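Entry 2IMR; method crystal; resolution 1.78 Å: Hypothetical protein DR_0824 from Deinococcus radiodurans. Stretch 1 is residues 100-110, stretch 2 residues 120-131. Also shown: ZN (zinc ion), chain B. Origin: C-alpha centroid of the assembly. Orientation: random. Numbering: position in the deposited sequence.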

# COMPACT_ATOMS: atom_id res chain seq x y z
N THR A 100 -4.81 -0.57 -1.75
CA THR A 100 -5.82 -1.39 -2.38
C THR A 100 -6.68 -0.50 -3.27
O THR A 100 -6.52 0.73 -3.28
CB THR A 100 -6.73 -2.12 -1.35
OG1 THR A 100 -7.61 -3.02 -2.03
CG2 THR A 100 -7.55 -1.12 -0.55
N HIS A 101 -7.56 -1.12 -4.04
CA HIS A 101 -8.49 -0.40 -4.90
C HIS A 101 -9.85 -1.03 -4.59
O HIS A 101 -10.05 -2.20 -4.90
CB HIS A 101 -8.19 -0.62 -6.39
CG HIS A 101 -6.89 -0.04 -6.85
ND1 HIS A 101 -6.83 0.96 -7.81
CD2 HIS A 101 -5.61 -0.37 -6.57
CE1 HIS A 101 -5.56 1.22 -8.09
NE2 HIS A 101 -4.80 0.42 -7.35
N LEU A 102 -10.76 -0.27 -3.98
CA LEU A 102 -12.09 -0.80 -3.68
C LEU A 102 -12.99 -0.65 -4.90
O LEU A 102 -14.04 -1.29 -5.00
CB LEU A 102 -12.70 -0.10 -2.46
CG LEU A 102 -11.90 -0.28 -1.16
CD1 LEU A 102 -12.71 0.26 0.01
CD2 LEU A 102 -11.61 -1.77 -0.94
N ASP A 103 -12.59 0.22 -5.82
CA ASP A 103 -13.31 0.42 -7.07
C ASP A 103 -12.24 0.67 -8.13
O ASP A 103 -11.20 1.28 -7.84
CB ASP A 103 -14.30 1.60 -6.99
CG ASP A 103 -13.67 2.96 -7.30
OD1 ASP A 103 -12.88 3.47 -6.47
OD2 ASP A 103 -13.97 3.52 -8.38
N MET A 104 -12.46 0.17 -9.34
CA MET A 104 -11.50 0.35 -10.43
C MET A 104 -12.23 0.63 -11.73
O MET A 104 -13.47 0.69 -11.77
CB MET A 104 -10.62 -0.90 -10.60
CG MET A 104 -9.77 -1.25 -9.38
SD MET A 104 -8.71 -2.70 -9.64
CE MET A 104 -7.40 -1.99 -10.65
N SER A 105 -11.47 0.80 -12.80
CA SER A 105 -12.04 1.09 -14.10
C SER A 105 -11.48 0.16 -15.17
O SER A 105 -10.35 -0.31 -15.07
CB SER A 105 -11.74 2.53 -14.50
OG SER A 105 -12.16 2.80 -15.82
N ALA A 106 -12.29 -0.12 -16.19
CA ALA A 106 -11.84 -0.97 -17.27
C ALA A 106 -10.67 -0.23 -17.92
O ALA A 106 -9.77 -0.83 -18.49
CB ALA A 106 -12.96 -1.17 -18.28
N TYR A 107 -10.70 1.10 -17.82
CA TYR A 107 -9.66 1.94 -18.39
C TYR A 107 -8.27 1.64 -17.83
O TYR A 107 -7.31 1.52 -18.58
CB TYR A 107 -9.98 3.42 -18.17
CG TYR A 107 -11.25 3.90 -18.85
CD1 TYR A 107 -11.44 3.73 -20.23
CD2 TYR A 107 -12.26 4.52 -18.12
CE1 TYR A 107 -12.61 4.17 -20.86
CE2 TYR A 107 -13.44 4.96 -18.74
CZ TYR A 107 -13.61 4.78 -20.10
OH TYR A 107 -14.77 5.21 -20.71
N GLU A 108 -8.15 1.50 -16.51
CA GLU A 108 -6.83 1.23 -15.96
C GLU A 108 -6.36 -0.19 -16.26
O GLU A 108 -5.16 -0.45 -16.24
CB GLU A 108 -6.78 1.57 -14.45
CG GLU A 108 -7.72 0.81 -13.55
CD GLU A 108 -7.85 1.46 -12.18
OE1 GLU A 108 -6.81 1.75 -11.53
OE2 GLU A 108 -8.99 1.69 -11.74
N PHE A 109 -7.29 -1.10 -16.54
CA PHE A 109 -6.93 -2.47 -16.89
C PHE A 109 -6.44 -2.46 -18.34
O PHE A 109 -5.42 -3.08 -18.67
CB PHE A 109 -8.15 -3.40 -16.80
CG PHE A 109 -8.38 -3.96 -15.42
CD1 PHE A 109 -7.74 -5.12 -15.01
CD2 PHE A 109 -9.23 -3.31 -14.53
CE1 PHE A 109 -7.95 -5.64 -13.73
CE2 PHE A 109 -9.44 -3.81 -13.25
CZ PHE A 109 -8.79 -4.98 -12.84
N GLN A 110 -7.16 -1.75 -19.20
CA GLN A 110 -6.82 -1.66 -20.61
C GLN A 110 -5.47 -0.98 -20.83
O GLN A 110 -4.74 -1.31 -21.76
CB GLN A 110 -7.91 -0.89 -21.37
CG GLN A 110 -9.23 -1.64 -21.49
CD GLN A 110 -10.24 -0.92 -22.37
OE1 GLN A 110 -10.77 0.13 -22.00
NE2 GLN A 110 -10.51 -1.49 -23.54
N GLU A 120 -7.35 -14.43 -15.35
CA GLU A 120 -8.05 -14.50 -14.07
C GLU A 120 -8.12 -13.13 -13.38
O GLU A 120 -9.12 -12.81 -12.74
CB GLU A 120 -7.38 -15.52 -13.15
CG GLU A 120 -8.16 -15.79 -11.87
CD GLU A 120 -7.70 -17.04 -11.13
OE1 GLU A 120 -7.79 -18.15 -11.71
OE2 GLU A 120 -7.25 -16.92 -9.97
N VAL A 121 -7.07 -12.34 -13.50
CA VAL A 121 -7.06 -11.02 -12.88
C VAL A 121 -8.09 -10.10 -13.54
O VAL A 121 -8.84 -9.41 -12.86
CB VAL A 121 -5.68 -10.35 -12.98
CG1 VAL A 121 -5.75 -8.91 -12.46
CG2 VAL A 121 -4.67 -11.16 -12.16
N VAL A 122 -8.13 -10.10 -14.87
CA VAL A 122 -9.09 -9.25 -15.56
C VAL A 122 -10.50 -9.70 -15.21
O VAL A 122 -11.38 -8.87 -14.93
CB VAL A 122 -8.89 -9.31 -17.08
CG1 VAL A 122 -9.93 -8.43 -17.78
CG2 VAL A 122 -7.49 -8.83 -17.44
N ILE A 123 -10.72 -11.01 -15.21
CA ILE A 123 -12.02 -11.58 -14.88
C ILE A 123 -12.47 -11.19 -13.47
O ILE A 123 -13.60 -10.75 -13.27
CB ILE A 123 -12.00 -13.12 -14.99
CG1 ILE A 123 -11.77 -13.52 -16.45
CG2 ILE A 123 -13.30 -13.71 -14.46
CD1 ILE A 123 -11.62 -15.02 -16.66
N ARG A 124 -11.57 -11.36 -12.50
CA ARG A 124 -11.87 -11.04 -11.11
C ARG A 124 -12.09 -9.54 -10.90
O ARG A 124 -12.84 -9.13 -10.02
CB ARG A 124 -10.73 -11.51 -10.20
CG ARG A 124 -10.58 -13.02 -10.06
CD ARG A 124 -9.35 -13.37 -9.22
NE ARG A 124 -9.43 -12.84 -7.86
CZ ARG A 124 -10.02 -13.46 -6.84
NH1 ARG A 124 -10.57 -14.66 -7.02
NH2 ARG A 124 -10.05 -12.89 -5.64
N GLY A 125 -11.44 -8.73 -11.73
CA GLY A 125 -11.57 -7.29 -11.59
C GLY A 125 -12.83 -6.66 -12.15
O GLY A 125 -13.17 -5.53 -11.78
N ARG A 126 -13.54 -7.37 -13.01
CA ARG A 126 -14.76 -6.82 -13.61
C ARG A 126 -15.82 -6.35 -12.62
O ARG A 126 -16.48 -5.33 -12.87
CB ARG A 126 -15.38 -7.83 -14.57
CG ARG A 126 -14.57 -8.12 -15.82
CD ARG A 126 -15.41 -8.91 -16.81
NE ARG A 126 -14.62 -9.62 -17.80
CZ ARG A 126 -13.89 -9.05 -18.75
NH1 ARG A 126 -13.83 -7.73 -18.85
NH2 ARG A 126 -13.23 -9.81 -19.62
N HIS A 127 -16.01 -7.05 -11.51
CA HIS A 127 -17.04 -6.64 -10.56
C HIS A 127 -16.65 -5.44 -9.69
O HIS A 127 -17.50 -4.86 -9.01
CB HIS A 127 -17.43 -7.80 -9.64
CG HIS A 127 -16.43 -8.07 -8.56
ND1 HIS A 127 -15.22 -8.69 -8.79
CD2 HIS A 127 -16.45 -7.78 -7.24
CE1 HIS A 127 -14.54 -8.76 -7.66
NE2 HIS A 127 -15.27 -8.22 -6.70
N LEU A 128 -15.37 -5.07 -9.71
CA LEU A 128 -14.88 -3.95 -8.92
C LEU A 128 -15.16 -2.61 -9.59
O LEU A 128 -14.24 -1.88 -9.97
CB LEU A 128 -13.38 -4.08 -8.65
CG LEU A 128 -12.95 -5.33 -7.88
CD1 LEU A 128 -11.43 -5.33 -7.73
CD2 LEU A 128 -13.63 -5.34 -6.51
N ARG A 129 -16.44 -2.32 -9.76
CA ARG A 129 -16.88 -1.08 -10.39
C ARG A 129 -18.00 -0.45 -9.58
O ARG A 129 -18.92 -1.14 -9.14
CB ARG A 129 -17.44 -1.37 -11.79
CG ARG A 129 -16.54 -2.17 -12.70
CD ARG A 129 -15.58 -1.30 -13.48
NE ARG A 129 -14.85 -2.10 -14.46
CZ ARG A 129 -13.83 -2.90 -14.16
NH1 ARG A 129 -13.40 -3.00 -12.91
NH2 ARG A 129 -13.27 -3.63 -15.12
N GLY A 130 -17.91 0.86 -9.37
CA GLY A 130 -18.97 1.56 -8.68
C GLY A 130 -19.11 1.53 -7.17
O GLY A 130 -18.40 0.81 -6.45
N VAL A 131 -20.07 2.32 -6.71
CA VAL A 131 -20.38 2.50 -5.30
C VAL A 131 -20.75 1.25 -4.50
O VAL A 131 -20.19 1.02 -3.42
CB VAL A 131 -21.52 3.54 -5.15
CG1 VAL A 131 -21.85 3.74 -3.68
CG2 VAL A 131 -21.12 4.85 -5.80
ZN ZN B . -2.80 -0.09 -7.16
O HOH W 1 -15.55 2.18 -10.25
O HOH W 2 -2.00 -1.63 -7.59

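This is a compact contact between a loop running into a helix and a helix running into a turn, held by one direct backbone hydrogen bond, a water bridge and a mostly apolar set of side chains. The helices 106-110 and 120-125 run nearly antiparallel, at 171°, but their axes come no closer than 11.2 Å, and the Phe109 side chain occupies part of the space between them.

Its CA-to-CB bond points toward the other stretch, and its ring reaches Val121 and Val122, with Phe109 CE1 4.1 Å from Val121 CG1 and Phe109 CD1 4.4 Å from Val122 CG2. At the ring's tip, Phe109 CZ lies 3.8 Å from Gly125 CA. An ideal CB on Gly125 would fall 2.4 Å from Phe109 CZ, so the ring occupies room that glycine leaves free.

Where the backbones draw nearest, Asp103 CA and Leu128 CA stand 5.0 Å apart. Here Met104 N donates to Leu128 O at 2.8 Å, a well-aligned bond that fixes loop to turn. Beside it, Met104 SD packs 4.2 Å from Leu128 CD1. Water 1 adds a polar link: it donates to Asp103 OD2 and Met104 O and accepts from Gly130 N, linking the backbone groups Met104 O and Gly130 N, which do not bond directly, and also the Asp103 carboxylate.

Arg129 follows another rule. Its CA-to-CB bond points away, yet the side chain folds back, bringing Arg129 CD to 3.4 Å from Met104 O and laying one guanidinium face over Ser105 C and Ala106 N. Within its own stretch, Arg129 NH1 donates to Leu128 O at 3.3 Å and weakly to Gly125 O at 2.8 Å. Leu128 O thus receives both Met104 N and Arg129 NH1, tying the arginine's placement to the backbone bond between the stretches.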